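Local coordinates for ABC transporter substrate-binding protein (Rhizobium radiobacter, PDB 6TFQ) that probably serves as the substrate-binding protein of an ABC transporter, and holds a conjugate of a keto sugar and glutamic acid in its cleft, at residues A[332-337]-A[379-384]. Numbering follows the deposited sequence.
Sequences VTMVAS and SPIVLY. With N72 ((2~{R})-2-[[(3~{R},4~{R},5~{S})-3,4,5,6-tetrakis(oxidanyl)-2-oxidanylidene-hexyl]amino]pentanedioic acid), chain D.
Val335 and Ser379 are nearest across the two segments, where strands 332-337 and 381-384 run in roughly the same direction, 31° apart with axes 6.6 Å at closest approach. At that separation a side-chain hydroxyl and water take over the bridging that paired strands leave to backbone amides and carbonyls. Ser379 OG accepts from Val335 N (2.9 Å, 155° at the hydrogen). It also donates to Ile381 O at 2.8 Å, from somewhat outside the carbonyl plane. The Ser379 side chain is turned so that OG points away from the backbone N, which sets the hydroxyl between the segments, while its CB lies against Val335 CG2. Further along, one water links Val335 O to Leu383 N, and a second joins Ser337 N to Leu383 O. Met334, present as selenomethionine, crosses the Ile381 side chain at about a right angle, with SE near CG2, and the bend at chi3 (85°) lays CE against Leu383 CB. Nearer the loop, Val332 CG1 packs on Ile381 CD1 (3.7 Å) and brushes the ring of Pro380. Strand 330-337 pairs in parallel with strand 358-365 through helix 340-353, a beta-alpha-beta unit as in the alpha/beta lobes of periplasmic binding proteins; helix 367-374 leads on to strand 381-386, which belongs to another sheet. There Tyr384 OH donates to N72 OE2 (2.7 Å), a carboxylate oxygen in the ring plane, in the ligand pocket of this family 5 solute-binding protein.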
# COMPACT_ATOMS: atom_id res chain seq x y z
N VAL A 332 0.20 28.18 -0.23
CA VAL A 332 0.39 26.94 -0.99
C VAL A 332 -0.98 26.33 -1.25
O VAL A 332 -1.80 26.26 -0.33
CB VAL A 332 1.29 25.89 -0.27
CG1 VAL A 332 1.86 24.89 -1.29
CG2 VAL A 332 2.41 26.54 0.53
N THR A 333 -1.21 25.86 -2.49
CA THR A 333 -2.47 25.22 -2.84
C THR A 333 -2.21 23.76 -3.09
O THR A 333 -1.53 23.41 -4.06
CB THR A 333 -3.18 25.94 -4.00
OG1 THR A 333 -3.35 27.30 -3.63
CG2 THR A 333 -4.54 25.32 -4.33
N MSE A 334 -2.73 22.90 -2.22
CA MSE A 334 -2.51 21.46 -2.32
C MSE A 334 -3.75 20.73 -2.84
O MSE A 334 -4.85 20.89 -2.30
CB MSE A 334 -2.08 20.90 -0.96
CG MSE A 334 -1.62 19.45 -0.99
SE MSE A 334 -0.83 18.84 0.74
CE MSE A 334 -2.50 18.33 1.66
N VAL A 335 -3.55 19.87 -3.85
CA VAL A 335 -4.61 18.98 -4.35
C VAL A 335 -4.69 17.84 -3.30
O VAL A 335 -3.71 17.14 -3.06
CB VAL A 335 -4.37 18.48 -5.80
CG1 VAL A 335 -5.61 17.74 -6.31
CG2 VAL A 335 -4.00 19.64 -6.73
N ALA A 336 -5.82 17.78 -2.59
CA ALA A 336 -6.01 16.89 -1.45
C ALA A 336 -7.06 15.81 -1.65
O ALA A 336 -8.21 16.09 -1.99
CB ALA A 336 -6.35 17.71 -0.21
N SER A 337 -6.69 14.57 -1.36
CA SER A 337 -7.59 13.43 -1.44
C SER A 337 -8.81 13.56 -0.51
O SER A 337 -8.69 14.01 0.64
CB SER A 337 -6.84 12.14 -1.12
OG SER A 337 -7.76 11.07 -1.03
N SER A 379 0.13 18.64 -8.23
CA SER A 379 0.14 19.23 -6.89
C SER A 379 1.57 19.63 -6.47
O SER A 379 2.50 18.85 -6.67
CB SER A 379 -0.50 18.28 -5.88
OG SER A 379 -0.92 19.01 -4.74
N PRO A 380 1.78 20.84 -5.90
CA PRO A 380 3.16 21.23 -5.49
C PRO A 380 3.68 20.41 -4.29
O PRO A 380 4.89 20.27 -4.10
CB PRO A 380 3.01 22.72 -5.15
CG PRO A 380 1.59 22.88 -4.75
CD PRO A 380 0.81 21.91 -5.60
N ILE A 381 2.75 19.92 -3.47
CA ILE A 381 2.97 19.09 -2.30
C ILE A 381 1.95 17.95 -2.37
O ILE A 381 0.78 18.18 -2.71
CB ILE A 381 2.87 19.87 -0.94
CG1 ILE A 381 3.89 21.05 -0.88
CG2 ILE A 381 3.06 18.92 0.28
CD1 ILE A 381 3.64 22.06 0.27
N VAL A 382 2.40 16.73 -2.04
CA VAL A 382 1.55 15.54 -2.04
C VAL A 382 1.53 14.91 -0.64
O VAL A 382 2.55 14.44 -0.14
CB VAL A 382 1.94 14.50 -3.13
CG1 VAL A 382 1.06 13.24 -3.03
CG2 VAL A 382 1.88 15.11 -4.54
N LEU A 383 0.33 14.92 -0.01
CA LEU A 383 0.12 14.27 1.28
C LEU A 383 -0.28 12.82 0.95
O LEU A 383 -1.40 12.55 0.53
CB LEU A 383 -0.96 15.00 2.12
CG LEU A 383 -1.38 14.30 3.43
CD1 LEU A 383 -0.21 14.15 4.40
CD2 LEU A 383 -2.57 14.98 4.05
N TYR A 384 0.69 11.91 1.05
CA TYR A 384 0.52 10.50 0.69
C TYR A 384 0.73 9.60 1.92
O TYR A 384 1.67 9.81 2.68
CB TYR A 384 1.52 10.15 -0.41
CG TYR A 384 1.10 9.00 -1.30
CD1 TYR A 384 0.34 9.21 -2.45
CD2 TYR A 384 1.53 7.70 -1.03
CE1 TYR A 384 0.01 8.16 -3.30
CE2 TYR A 384 1.19 6.64 -1.87
CZ TYR A 384 0.44 6.87 -3.01
OH TYR A 384 0.10 5.84 -3.85
OAB N72 D . -5.09 9.21 7.96
CAF N72 D . -4.23 8.94 6.86
CAG N72 D . -4.84 8.05 5.76
OAC N72 D . -6.10 7.55 6.13
CAH N72 D . -3.78 7.11 5.16
OAM N72 D . -2.65 6.83 5.92
CAI N72 D . -4.01 5.73 4.58
OAD N72 D . -5.12 5.13 5.13
CAJ N72 D . -3.98 5.71 3.05
OAE N72 D . -3.33 6.58 2.49
CAK N72 D . -4.61 4.58 2.22
N N72 D . -3.52 3.84 1.61
CA N72 D . -3.44 3.72 0.19
C N72 D . -4.24 4.72 -0.66
O N72 D . -5.36 4.27 -1.03
CB N72 D . -1.96 3.56 -0.21
CG N72 D . -1.62 3.67 -1.70
CD N72 D . -0.46 2.82 -2.20
OE1 N72 D . -0.32 1.61 -1.87
OE2 N72 D . 0.36 3.34 -2.98
OXT N72 D . -3.87 5.89 -1.03
O HOH W 1 -2.05 15.76 -1.29
O HOH W 2 -4.10 14.15 0.21